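Local atomic coordinates of Rho guanyl nucleotide exchange factor (Rom2), putative (Aspergillus fumigatus Af293, PDB entry 5O51), a protein that probably acts as a guanine-nucleotide exchange factor for Rho-type GTPases, this chain being its beta-propeller CNH domain. Residues T38-F43 with P56-D61; G31-Y36 with I44-P49; N20-L25 with G326-A331; A62-Q67 with L80-L85. One frame throughout, in Å; residues are numbered along the deposited sequence.

Contact 1 (T38-F43 with P56-D61)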
loop_
_atom_site.group_PDB
_atom_site.type_symbol
_atom_site.label_atom_id
_atom_site.label_comp_id
_atom_site.label_asym_id
_atom_site.label_seq_id
_atom_site.Cartn_x
_atom_site.Cartn_y
_atom_site.Cartn_z
ATOM N N THR A 38 -14.665 3.094 -3.240
ATOM C CA THR A 38 -15.349 3.896 -2.191
ATOM C C THR A 38 -16.280 3.041 -1.317
ATOM O O THR A 38 -16.429 1.807 -1.512
ATOM C CB THR A 38 -16.208 4.916 -2.875
ATOM O OG1 THR A 38 -17.385 4.224 -3.397
ATOM C CG2 THR A 38 -15.440 5.609 -4.044
ATOM N N ASP A 39 -16.924 3.696 -0.368
ATOM C CA ASP A 39 -17.959 3.062 0.498
ATOM C C ASP A 39 -19.196 2.519 -0.258
ATOM O O ASP A 39 -19.732 1.544 0.150
ATOM C CB ASP A 39 -18.326 4.003 1.671
ATOM C CG ASP A 39 -17.327 3.939 2.767
ATOM O OD1 ASP A 39 -16.459 3.024 2.739
ATOM O OD2 ASP A 39 -17.374 4.794 3.670
ATOM N N SER A 40 -19.468 2.983 -1.469
ATOM C CA SER A 40 -20.644 2.589 -2.220
ATOM C C SER A 40 -20.415 1.780 -3.496
ATOM O O SER A 40 -21.363 1.130 -3.994
ATOM C CB SER A 40 -21.295 3.839 -2.763
ATOM O OG SER A 40 -20.748 3.976 -4.090
ATOM N N GLY A 41 -19.248 1.891 -4.102
ATOM C CA GLY A 41 -19.000 1.322 -5.439
ATOM C C GLY A 41 -17.546 1.505 -5.930
ATOM O O GLY A 41 -16.757 2.116 -5.258
ATOM N N ILE A 42 -17.249 0.922 -7.091
ATOM C CA ILE A 42 -15.986 1.013 -7.827
ATOM C C ILE A 42 -16.274 1.765 -9.133
ATOM O O ILE A 42 -17.290 1.491 -9.868
ATOM C CB ILE A 42 -15.414 -0.380 -8.039
ATOM C CG1 ILE A 42 -15.068 -1.012 -6.691
ATOM C CG2 ILE A 42 -14.110 -0.371 -8.883
ATOM C CD1 ILE A 42 -14.748 -2.483 -6.786
ATOM N N PHE A 43 -15.395 2.726 -9.434
ATOM C CA PHE A 43 -15.512 3.610 -10.620
ATOM C C PHE A 43 -14.226 3.538 -11.446
ATOM O O PHE A 43 -13.121 3.233 -10.895
ATOM C CB PHE A 43 -15.776 5.041 -10.189
ATOM C CG PHE A 43 -17.068 5.268 -9.364
ATOM C CD1 PHE A 43 -17.091 5.069 -7.979
ATOM C CD2 PHE A 43 -18.243 5.725 -9.989
ATOM C CE1 PHE A 43 -18.277 5.257 -7.249
ATOM C CE2 PHE A 43 -19.421 5.944 -9.273
ATOM C CZ PHE A 43 -19.429 5.736 -7.881
ATOM N N PRO A 56 -15.882 9.998 -13.889
ATOM C CA PRO A 56 -15.679 8.568 -13.671
ATOM C C PRO A 56 -17.030 7.807 -13.859
ATOM O O PRO A 56 -18.061 8.361 -13.531
ATOM C CB PRO A 56 -15.234 8.497 -12.213
ATOM C CG PRO A 56 -14.709 9.850 -11.912
ATOM C CD PRO A 56 -15.461 10.812 -12.747
ATOM N N ARG A 57 -17.009 6.554 -14.282
ATOM C CA ARG A 57 -18.269 5.752 -14.411
ATOM C C ARG A 57 -18.292 4.526 -13.519
ATOM O O ARG A 57 -17.264 3.915 -13.271
ATOM C CB ARG A 57 -18.501 5.324 -15.863
ATOM C CG ARG A 57 -17.348 4.709 -16.586
ATOM C CD ARG A 57 -17.770 4.191 -18.001
ATOM N NE ARG A 57 -16.799 3.175 -18.383
ATOM C CZ ARG A 57 -16.917 1.870 -18.172
ATOM N NH1 ARG A 57 -18.051 1.342 -17.757
ATOM N NH2 ARG A 57 -15.899 1.072 -18.468
ATOM N N ARG A 58 -19.456 4.218 -13.010
ATOM C CA ARG A 58 -19.626 3.158 -12.064
ATOM C C ARG A 58 -19.487 1.886 -12.833
ATOM O O ARG A 58 -20.109 1.726 -13.920
ATOM C CB ARG A 58 -21.011 3.243 -11.410
ATOM C CG ARG A 58 -21.446 2.011 -10.633
ATOM C CD ARG A 58 -22.823 2.246 -9.997
ATOM N NE ARG A 58 -22.771 3.172 -8.870
ATOM C CZ ARG A 58 -22.538 2.855 -7.600
ATOM N NH1 ARG A 58 -22.337 1.603 -7.254
ATOM N NH2 ARG A 58 -22.465 3.816 -6.653
ATOM N N VAL A 59 -18.702 0.963 -12.288
ATOM C CA VAL A 59 -18.472 -0.330 -12.959
ATOM C C VAL A 59 -18.824 -1.520 -12.124
ATOM O O VAL A 59 -19.137 -2.574 -12.681
ATOM C CB VAL A 59 -17.033 -0.594 -13.456
ATOM C CG1 VAL A 59 -16.749 0.281 -14.657
ATOM C CG2 VAL A 59 -15.951 -0.490 -12.332
ATOM N N LEU A 60 -18.679 -1.417 -10.825
ATOM C CA LEU A 60 -19.113 -2.515 -9.973
ATOM C C LEU A 60 -19.861 -1.955 -8.781
ATOM O O LEU A 60 -19.460 -0.894 -8.231
ATOM C CB LEU A 60 -17.951 -3.347 -9.503
ATOM C CG LEU A 60 -17.285 -4.179 -10.583
ATOM C CD1 LEU A 60 -15.873 -4.611 -10.172
ATOM C CD2 LEU A 60 -18.167 -5.343 -10.969
ATOM N N ASP A 61 -20.970 -2.622 -8.381
ATOM C CA ASP A 61 -21.581 -2.324 -7.085
ATOM C C ASP A 61 -20.830 -3.165 -6.069
ATOM O O ASP A 61 -20.539 -4.331 -6.310
ATOM C CB ASP A 61 -23.094 -2.616 -7.040
ATOM C CG ASP A 61 -23.873 -1.796 -8.081
ATOM O OD1 ASP A 61 -23.357 -0.755 -8.598
ATOM O OD2 ASP A 61 -24.995 -2.217 -8.379
#
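Ile42 and Leu60 form an antiparallel hydrogen-bonded pair between strands 41-43 and 57-61, whose axes come within 4.7 Å and run at 139° to each other. The pairing contains a classic beta bulge in the outer two strands of a four-stranded antiparallel propeller blade: Val59 and Leu60 both lie opposite Ile42, and beyond them Phe43 pairs with Arg58, one residue out of step. Ile42 O takes both amides of the bulge, a nearly straight bond of 2.9 Å from Val59 N and a weak one from Leu60 N, while Ile42 N returns a bond of 3.1 Å to Leu60 O.

Ile42 and Leu60 project side by side from one face, Ile42 CD1 and Leu60 CD1 being 4.2 Å apart. CG2 of Ile42 lies anti to its backbone N and meets CG2 of Val59 at 3.9 Å. Phe43 and Arg58 occupy the other face. CE2 of Phe43 lies 3.8 Å from CB of Arg58, and the ring and guanidinium planes stand 70° apart; CB of Phe43 also touches CB of Pro56. The Arg58 chain bends at chi3 (-72°), and its guanidinium is shared between segments: NH1 makes a salt bridge with Asp61 OD1, approaching from above the carboxylate plane, and Arg58 NH2 bonds Ser40 OG at 3.1 Å.

Contact 2 (G31-Y36 with I44-P49); sequences GRKLVY and ISERWP
The ring of Tyr36 receives Ser45 OG at its edge, near the ring plane, and the two hydroxyls, Tyr36 OH and Ser45 OG, are hydrogen-bonded at 3.2 Å. Within 44-49, the indole of Trp48 and the side chain of Arg47 cover each other: CZ2 of Trp48 sits over the centre of the guanidinium, and CG of Arg47 lies over one indole face toward the rim. Across the contact, Gly31 O approaches CB of Arg47 to 3.3 Å, and Arg32 O accepts from Arg47 N at 2.7 Å, with the donor above the carbonyl plane.

Between these ends Leu34 and Ser45 exchange both backbone bonds of an antiparallel hydrogen-bonded pair. Flanking it, Val35 CG2 meets Ile44 CD1 at 3.9 Å. Ile44 CD1, carried on from CG1 by a chi2 of 155°, also lies 3.7 Å from Lys33 CD. Lys33 and Glu46 run side by side, and Lys33 NZ reaches Glu46 OE2 in a salt bridge of 3.5 Å.

This hairpin supplies the two middle strands of the blade, 33-38 and 41-46. Strand 22-28 flanks 33-38, strand 57-61 flanks 41-46, and Arg47 NH2 extends beyond the blade to a salt bridge with Glu316.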
loop_
_atom_site.group_PDB
_atom_site.type_symbol
_atom_site.label_atom_id
_atom_site.label_comp_id
_atom_site.label_asym_id
_atom_site.label_seq_id
_atom_site.Cartn_x
_atom_site.Cartn_y
_atom_site.Cartn_z
ATOM N N GLY A 31 -1.341 2.517 -16.787
ATOM C CA GLY A 31 -1.425 3.846 -16.160
ATOM C C GLY A 31 -2.340 4.784 -16.935
ATOM O O GLY A 31 -2.570 5.936 -16.559
ATOM N N ARG A 32 -2.957 4.282 -17.991
ATOM C CA ARG A 32 -3.892 5.141 -18.760
ATOM C C ARG A 32 -5.304 5.254 -18.173
ATOM O O ARG A 32 -6.045 6.213 -18.491
ATOM C CB ARG A 32 -3.903 4.661 -20.188
ATOM C CG ARG A 32 -2.539 4.930 -20.846
ATOM C CD ARG A 32 -2.508 4.443 -22.280
ATOM N NE ARG A 32 -2.782 3.015 -22.423
ATOM C CZ ARG A 32 -1.901 2.012 -22.253
ATOM N NH1 ARG A 32 -0.627 2.235 -21.857
ATOM N NH2 ARG A 32 -2.314 0.750 -22.458
ATOM N N LYS A 33 -5.664 4.339 -17.283
ATOM C CA LYS A 33 -6.919 4.494 -16.524
ATOM C C LYS A 33 -6.731 4.295 -15.003
ATOM O O LYS A 33 -5.840 3.542 -14.522
ATOM C CB LYS A 33 -7.980 3.501 -17.050
ATOM C CG LYS A 33 -8.361 3.616 -18.565
ATOM C CD LYS A 33 -9.324 2.470 -18.867
ATOM C CE LYS A 33 -9.963 2.484 -20.254
ATOM N NZ LYS A 33 -8.938 2.686 -21.293
ATOM N N LEU A 34 -7.637 4.927 -14.246
ATOM C CA LEU A 34 -7.639 4.845 -12.778
ATOM C C LEU A 34 -8.889 4.162 -12.283
ATOM O O LEU A 34 -10.007 4.563 -12.650
ATOM C CB LEU A 34 -7.642 6.256 -12.203
ATOM C CG LEU A 34 -6.452 7.109 -12.593
ATOM C CD1 LEU A 34 -6.635 8.524 -12.041
ATOM C CD2 LEU A 34 -5.144 6.485 -12.152
ATOM N N VAL A 35 -8.732 3.177 -11.406
ATOM C CA VAL A 35 -9.852 2.508 -10.798
ATOM C C VAL A 35 -9.940 2.885 -9.283
ATOM O O VAL A 35 -8.986 2.649 -8.496
ATOM C CB VAL A 35 -9.698 0.985 -10.981
ATOM C CG1 VAL A 35 -10.820 0.209 -10.299
ATOM C CG2 VAL A 35 -9.603 0.627 -12.485
ATOM N N TYR A 36 -11.093 3.420 -8.878
ATOM C CA TYR A 36 -11.367 3.989 -7.527
ATOM C C TYR A 36 -12.282 3.095 -6.726
ATOM O O TYR A 36 -13.342 2.659 -7.235
ATOM C CB TYR A 36 -12.120 5.343 -7.605
ATOM C CG TYR A 36 -11.478 6.441 -8.459
ATOM C CD1 TYR A 36 -10.525 7.299 -7.950
ATOM C CD2 TYR A 36 -11.772 6.555 -9.788
ATOM C CE1 TYR A 36 -9.995 8.335 -8.736
ATOM C CE2 TYR A 36 -11.212 7.537 -10.606
ATOM C CZ TYR A 36 -10.327 8.428 -10.092
ATOM O OH TYR A 36 -9.788 9.372 -10.959
ATOM N N ILE A 44 -14.337 3.843 -12.745
ATOM C CA ILE A 44 -13.160 3.960 -13.655
ATOM C C ILE A 44 -13.222 5.249 -14.422
ATOM O O ILE A 44 -14.316 5.688 -14.821
ATOM C CB ILE A 44 -13.026 2.748 -14.587
ATOM C CG1 ILE A 44 -11.786 2.818 -15.467
ATOM C CG2 ILE A 44 -14.222 2.527 -15.520
ATOM C CD1 ILE A 44 -11.335 1.443 -15.915
ATOM N N SER A 45 -12.066 5.921 -14.574
ATOM C CA SER A 45 -11.917 7.085 -15.465
ATOM C C SER A 45 -10.611 6.905 -16.269
ATOM O O SER A 45 -9.811 6.025 -15.979
ATOM C CB SER A 45 -11.803 8.435 -14.703
ATOM O OG SER A 45 -10.588 8.464 -13.959
ATOM N N GLU A 46 -10.420 7.801 -17.219
ATOM C CA GLU A 46 -9.206 7.915 -18.040
ATOM C C GLU A 46 -8.280 8.834 -17.299
ATOM O O GLU A 46 -8.699 9.908 -16.830
ATOM C CB GLU A 46 -9.477 8.582 -19.407
ATOM C CG GLU A 46 -10.522 7.896 -20.271
ATOM C CD GLU A 46 -9.980 6.749 -21.096
ATOM O OE1 GLU A 46 -8.862 6.875 -21.660
ATOM O OE2 GLU A 46 -10.691 5.724 -21.206
ATOM N N ARG A 47 -7.024 8.426 -17.232
ATOM C CA ARG A 47 -5.972 9.265 -16.674
ATOM C C ARG A 47 -5.754 10.525 -17.469
ATOM O O ARG A 47 -5.366 11.511 -16.879
ATOM C CB ARG A 47 -4.652 8.489 -16.602
ATOM C CG ARG A 47 -3.430 9.281 -16.094
ATOM C CD ARG A 47 -3.611 9.854 -14.663
ATOM N NE ARG A 47 -2.456 10.660 -14.209
ATOM C CZ ARG A 47 -2.247 11.940 -14.522
ATOM N NH1 ARG A 47 -3.103 12.621 -15.291
ATOM N NH2 ARG A 47 -1.182 12.581 -14.038
ATOM N N TRP A 48 -5.918 10.472 -18.799
ATOM C CA TRP A 48 -5.801 11.633 -19.690
ATOM C C TRP A 48 -7.019 11.722 -20.623
ATOM O O TRP A 48 -6.938 11.360 -21.787
ATOM C CB TRP A 48 -4.501 11.543 -20.514
ATOM C CG TRP A 48 -3.288 11.836 -19.649
ATOM C CD1 TRP A 48 -2.926 13.045 -19.084
ATOM C CD2 TRP A 48 -2.341 10.878 -19.192
ATOM N NE1 TRP A 48 -1.788 12.881 -18.323
ATOM C CE2 TRP A 48 -1.409 11.561 -18.377
ATOM C CE3 TRP A 48 -2.193 9.509 -19.390
ATOM C CZ2 TRP A 48 -0.338 10.914 -17.772
ATOM C CZ3 TRP A 48 -1.116 8.864 -18.799
ATOM C CH2 TRP A 48 -0.214 9.564 -17.982
ATOM N N PRO A 49 -8.166 12.185 -20.101
ATOM C CA PRO A 49 -9.357 12.205 -20.942
ATOM C C PRO A 49 -9.283 13.288 -22.022
ATOM O O PRO A 49 -8.821 14.413 -21.764
ATOM C CB PRO A 49 -10.469 12.522 -19.943
ATOM C CG PRO A 49 -9.792 13.368 -18.929
ATOM C CD PRO A 49 -8.413 12.802 -18.781
#

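Contact 3 (N20-L25 with G326-A331)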
loop_
_atom_site.group_PDB
_atom_site.type_symbol
_atom_site.label_atom_id
_atom_site.label_comp_id
_atom_site.label_asym_id
_atom_site.label_seq_id
_atom_site.Cartn_x
_atom_site.Cartn_y
_atom_site.Cartn_z
ATOM N N ASN A 20 -19.054 10.392 -0.139
ATOM C CA ASN A 20 -18.566 9.068 -0.548
ATOM C C ASN A 20 -17.128 9.324 -1.066
ATOM O O ASN A 20 -16.901 9.544 -2.258
ATOM C CB ASN A 20 -19.569 8.448 -1.581
ATOM C CG ASN A 20 -19.114 7.130 -2.147
ATOM O OD1 ASN A 20 -18.856 7.002 -3.365
ATOM N ND2 ASN A 20 -19.006 6.138 -1.299
ATOM N N ARG A 21 -16.203 9.366 -0.113
ATOM C CA ARG A 21 -14.796 9.705 -0.378
ATOM C C ARG A 21 -14.062 8.555 -1.091
ATOM O O ARG A 21 -14.471 7.342 -1.005
ATOM C CB ARG A 21 -14.097 10.033 0.991
ATOM C CG ARG A 21 -14.661 11.317 1.654
ATOM C CD ARG A 21 -13.758 11.943 2.760
ATOM N NE ARG A 21 -14.418 13.149 3.324
ATOM C CZ ARG A 21 -14.467 14.382 2.761
ATOM N NH1 ARG A 21 -13.829 14.709 1.615
ATOM N NH2 ARG A 21 -15.139 15.337 3.369
ATOM N N VAL A 22 -12.924 8.879 -1.674
ATOM C CA VAL A 22 -12.018 7.852 -2.218
ATOM C C VAL A 22 -11.276 7.094 -1.105
ATOM O O VAL A 22 -10.450 7.668 -0.394
ATOM C CB VAL A 22 -11.010 8.500 -3.207
ATOM C CG1 VAL A 22 -10.033 7.484 -3.755
ATOM C CG2 VAL A 22 -11.761 9.118 -4.379
ATOM N N ASN A 23 -11.515 5.792 -0.960
ATOM C CA ASN A 23 -10.795 5.039 0.029
ATOM C C ASN A 23 -9.443 4.486 -0.526
ATOM O O ASN A 23 -8.475 4.299 0.240
ATOM C CB ASN A 23 -11.591 3.818 0.512
ATOM C CG ASN A 23 -12.908 4.157 1.269
ATOM O OD1 ASN A 23 -13.045 5.172 1.859
ATOM N ND2 ASN A 23 -13.876 3.248 1.210
ATOM N N CYS A 24 -9.444 4.080 -1.805
ATOM C CA CYS A 24 -8.302 3.394 -2.459
ATOM C C CYS A 24 -8.346 3.559 -3.953
ATOM O O CYS A 24 -9.349 4.048 -4.504
ATOM C CB CYS A 24 -8.282 1.911 -2.098
ATOM S SG CYS A 24 -9.811 1.015 -2.429
ATOM N N LEU A 25 -7.250 3.192 -4.622
ATOM C CA LEU A 25 -7.135 3.414 -6.056
ATOM C C LEU A 25 -6.024 2.510 -6.598
ATOM O O LEU A 25 -5.022 2.276 -5.897
ATOM C CB LEU A 25 -6.895 4.925 -6.323
ATOM C CG LEU A 25 -6.532 5.463 -7.724
ATOM C CD1 LEU A 25 -6.864 6.931 -7.866
ATOM C CD2 LEU A 25 -5.050 5.330 -8.039
ATOM N N GLY A 326 -17.882 19.966 0.888
ATOM C CA GLY A 326 -16.955 19.003 1.304
ATOM C C GLY A 326 -16.544 18.344 -0.009
ATOM O O GLY A 326 -17.239 17.456 -0.487
ATOM N N GLU A 327 -15.448 18.845 -0.594
ATOM C CA GLU A 327 -14.810 18.231 -1.737
ATOM C C GLU A 327 -13.807 17.173 -1.257
ATOM O O GLU A 327 -13.211 17.342 -0.193
ATOM C CB GLU A 327 -14.153 19.323 -2.579
ATOM C CG GLU A 327 -15.129 20.415 -3.052
ATOM C CD GLU A 327 -14.675 21.065 -4.370
ATOM O OE1 GLU A 327 -13.535 21.597 -4.467
ATOM O OE2 GLU A 327 -15.463 21.045 -5.335
ATOM N N ASP A 328 -13.664 16.065 -2.004
ATOM C CA ASP A 328 -12.592 15.120 -1.796
ATOM C C ASP A 328 -11.750 15.320 -3.059
ATOM O O ASP A 328 -12.296 15.357 -4.145
ATOM C CB ASP A 328 -13.052 13.678 -1.763
ATOM C CG ASP A 328 -12.186 12.775 -0.892
ATOM O OD1 ASP A 328 -11.780 13.186 0.218
ATOM O OD2 ASP A 328 -11.962 11.595 -1.282
ATOM N N VAL A 329 -10.431 15.393 -2.940
ATOM C CA VAL A 329 -9.623 15.731 -4.112
ATOM C C VAL A 329 -8.575 14.620 -4.351
ATOM O O VAL A 329 -7.887 14.164 -3.412
ATOM C CB VAL A 329 -8.947 17.099 -3.923
ATOM C CG1 VAL A 329 -8.077 17.471 -5.136
ATOM C CG2 VAL A 329 -9.969 18.206 -3.629
ATOM N N VAL A 330 -8.446 14.200 -5.586
ATOM C CA VAL A 330 -7.366 13.327 -6.035
ATOM C C VAL A 330 -6.273 14.124 -6.775
ATOM O O VAL A 330 -6.570 15.006 -7.614
ATOM C CB VAL A 330 -7.846 12.189 -6.909
ATOM C CG1 VAL A 330 -6.683 11.282 -7.254
ATOM C CG2 VAL A 330 -8.880 11.359 -6.127
ATOM N N ALA A 331 -5.017 13.870 -6.384
ATOM C CA ALA A 331 -3.860 14.642 -6.939
ATOM C C ALA A 331 -2.676 13.767 -7.192
ATOM O O ALA A 331 -2.604 12.622 -6.752
ATOM C CB ALA A 331 -3.506 15.771 -5.996
#
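Neighbouring propeller blades meet where Arg21 and Val22 grip the carboxylate of Asp328, one oxygen each. Val22 N donates to Asp328 OD2 at 2.9 Å, on the anti side but tilted out of the carboxylate plane, and Arg21 NH1 forms a salt bridge with Asp328 OD1, also 2.9 Å long, from above that plane. Arg21 NH1 gives a further bond of 3.3 Å to Glu327 O, which lies in the guanidinium plane. With CG anti to its carbonyl carbon (chi1 -66°) and the chain extended from CG to NE, Arg21 crosses the acid, its CB 3.5 Å from Asp328 OD2. Guanidinium and carboxylate planes are 58° apart.

Strands 22-25 and 327-331 approach to 9.1 Å between axes, at an angle of 18°, without strand pairing; each bond involves a side chain. Strand 327-333 is the last of the chain, and its sheet also holds the N-terminal strand 8-12; this contact joins that closing blade to the next, which begins with 22-28. Further along the strands, Val22 CG2 packs on Val330 CG2 at 4.0 Å, the two side chains crossing at about a right angle, and Leu25 CD1 lies 4.4 Å from Val330 CG1. Arg308 adds a second cation to Asp328 OD1 and also bonds Val22 O, while Tyr36 lies against both Leu25 and Val330.

Contact 4 (A62-Q67 with L80-L85); sequences ASQVTQ and LANKTL
Gln64 and Asn82 lie side by side and point the same way at the open end of a beta hairpin, where strands 65-71 and 76-81 form the first two strands of a four-stranded propeller blade. Gln64 CB and Asn82 CB are 3.8 Å apart. CG of Gln64 lies 4.0 Å from CG of Asn82; the two amide planes are turned 70° from each other, so the flat ends do not stack. Asn82 CG is anti to its backbone N (chi1 -158°), which sets it beside the Gln64 chain. The backbones bond as well: Asn82 N donates to Gln64 O at 3.0 Å, from above the carbonyl plane.

The next pair, Val65 with Ala81, is non-hydrogen-bonded, with CA atoms only 4.1 Å apart. CG2 of Val65 faces CB of Ala81, and Ala81 CB also lies close to Ser63 O.

A classic beta bulge then shifts the register, Thr66 and Gln67 both lying opposite Leu80. Thr66 N reaches Leu80 O nearly along the C=O axis, although the angle at its hydrogen is bent to 143°, and Leu80 N donates to Gln67 O in a straighter bond. Gln67 and Leu80 share a face and meet at their CB atoms, beyond which the Gln67 amide goes on to bond Phe116 O in the following blade; Leu80 and Leu85 also touch Phe116. Ala81 to Thr84 forms a type I' turn leading into strand 84-89. Thr66 crosses Leu80 obliquely, Thr66 OG1 lying 3.8 Å from both CG and CD2 of Leu80.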
loop_
_atom_site.group_PDB
_atom_site.type_symbol
_atom_site.label_atom_id
_atom_site.label_comp_id
_atom_site.label_asym_id
_atom_site.label_seq_id
_atom_site.Cartn_x
_atom_site.Cartn_y
_atom_site.Cartn_z
ATOM N N ALA A 62 -20.548 -2.583 -4.936
ATOM C CA ALA A 62 -19.735 -3.245 -3.890
ATOM C C ALA A 62 -19.562 -2.185 -2.894
ATOM O O ALA A 62 -19.354 -1.027 -3.274
ATOM C CB ALA A 62 -18.373 -3.720 -4.370
ATOM N N SER A 63 -19.608 -2.576 -1.641
ATOM C CA SER A 63 -19.690 -1.633 -0.584
ATOM C C SER A 63 -18.494 -1.761 0.335
ATOM O O SER A 63 -17.910 -2.815 0.408
ATOM C CB SER A 63 -21.049 -1.837 0.138
ATOM O OG SER A 63 -20.915 -2.632 1.289
ATOM N N GLN A 64 -18.137 -0.676 1.033
ATOM C CA GLN A 64 -17.001 -0.658 1.975
ATOM C C GLN A 64 -15.682 -1.124 1.331
ATOM O O GLN A 64 -14.988 -1.955 1.905
ATOM C CB GLN A 64 -17.301 -1.576 3.160
ATOM C CG GLN A 64 -18.659 -1.358 3.790
ATOM C CD GLN A 64 -18.729 -0.023 4.453
ATOM O OE1 GLN A 64 -17.925 0.286 5.337
ATOM N NE2 GLN A 64 -19.703 0.785 4.053
ATOM N N VAL A 65 -15.389 -0.660 0.117
ATOM C CA VAL A 65 -14.152 -1.103 -0.616
ATOM C C VAL A 65 -12.947 -0.404 0.004
ATOM O O VAL A 65 -12.768 0.802 -0.184
ATOM C CB VAL A 65 -14.200 -0.827 -2.115
ATOM C CG1 VAL A 65 -12.920 -1.360 -2.771
ATOM C CG2 VAL A 65 -15.439 -1.513 -2.731
ATOM N N THR A 66 -12.159 -1.139 0.786
ATOM C CA THR A 66 -11.028 -0.532 1.485
ATOM C C THR A 66 -9.665 -0.760 0.820
ATOM O O THR A 66 -8.759 -0.041 1.151
ATOM C CB THR A 66 -10.932 -1.017 2.918
ATOM O OG1 THR A 66 -10.797 -2.434 2.869
ATOM C CG2 THR A 66 -12.214 -0.643 3.740
ATOM N N GLN A 67 -9.509 -1.770 -0.045
ATOM C CA GLN A 67 -8.234 -1.999 -0.735
ATOM C C GLN A 67 -8.493 -2.638 -2.096
ATOM O O GLN A 67 -9.449 -3.411 -2.309
ATOM C CB GLN A 67 -7.263 -2.754 0.208
ATOM C CG GLN A 67 -5.812 -2.679 -0.190
ATOM C CD GLN A 67 -4.908 -3.729 0.435
ATOM O OE1 GLN A 67 -5.049 -4.140 1.623
ATOM N NE2 GLN A 67 -3.932 -4.177 -0.380
ATOM N N LEU A 80 -10.895 -5.885 -1.903
ATOM C CA LEU A 80 -11.227 -6.102 -0.504
ATOM C C LEU A 80 -12.413 -5.167 -0.135
ATOM O O LEU A 80 -12.238 -3.963 -0.093
ATOM C CB LEU A 80 -10.044 -5.844 0.379
ATOM C CG LEU A 80 -10.234 -6.060 1.897
ATOM C CD1 LEU A 80 -10.701 -7.474 2.179
ATOM C CD2 LEU A 80 -8.945 -5.795 2.664
ATOM N N ALA A 81 -13.626 -5.750 0.061
ATOM C CA ALA A 81 -14.902 -5.026 0.249
ATOM C C ALA A 81 -15.604 -5.604 1.479
ATOM O O ALA A 81 -15.923 -6.811 1.535
ATOM C CB ALA A 81 -15.801 -5.166 -0.956
ATOM N N ASN A 82 -15.746 -4.773 2.492
ATOM C CA ASN A 82 -16.366 -5.188 3.756
ATOM C C ASN A 82 -15.798 -6.506 4.232
ATOM O O ASN A 82 -16.531 -7.490 4.476
ATOM C CB ASN A 82 -17.871 -5.263 3.575
ATOM C CG ASN A 82 -18.629 -5.161 4.906
ATOM O OD1 ASN A 82 -18.110 -4.704 5.915
ATOM N ND2 ASN A 82 -19.875 -5.573 4.880
ATOM N N LYS A 83 -14.465 -6.525 4.250
ATOM C CA LYS A 83 -13.615 -7.626 4.760
ATOM C C LYS A 83 -13.595 -8.902 3.971
ATOM O O LYS A 83 -12.950 -9.873 4.375
ATOM C CB LYS A 83 -13.887 -7.886 6.236
ATOM C CG LYS A 83 -13.760 -6.598 7.026
ATOM C CD LYS A 83 -14.019 -6.864 8.487
ATOM C CE LYS A 83 -13.600 -5.660 9.318
ATOM N NZ LYS A 83 -14.263 -5.690 10.647
ATOM N N THR A 84 -14.203 -8.871 2.795
ATOM C CA THR A 84 -14.183 -10.014 1.902
ATOM C C THR A 84 -13.294 -9.680 0.709
ATOM O O THR A 84 -13.554 -8.663 -0.007
ATOM C CB THR A 84 -15.598 -10.353 1.410
ATOM O OG1 THR A 84 -16.429 -10.607 2.538
ATOM C CG2 THR A 84 -15.601 -11.599 0.505
ATOM N N LEU A 85 -12.325 -10.580 0.479
ATOM C CA LEU A 85 -11.386 -10.518 -0.624
ATOM C C LEU A 85 -11.876 -11.335 -1.788
ATOM O O LEU A 85 -12.181 -12.504 -1.626
ATOM C CB LEU A 85 -9.991 -10.994 -0.156
ATOM C CG LEU A 85 -8.866 -10.944 -1.230
ATOM C CD1 LEU A 85 -8.610 -9.488 -1.690
ATOM C CD2 LEU A 85 -7.566 -11.568 -0.711
#

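Contacts 1 and 2 lie within one blade and share strand 41-46: Phe43 O bonds Tyr36 N and Arg57 N bonds Ile44 O, carrying the sheet across both. Contact 4 is the same kind of backbone pairing in the following blade, joined to contact 1 where Asp39 O meets Gln64 N. Contact 3 differs, bridging two sheets through a buried carboxylate and apolar side chains. Contacts 1 and 3 are mostly buried; contacts 2 and 4 are partly so, with exposed residues such as Glu46 and Asn82. Asn23 ties contact 3 to its neighbours, its ND2 bonding Asp39 OD1 and Val65 O. Contacts 2 and 4 do not touch, their centres about 20 Å apart.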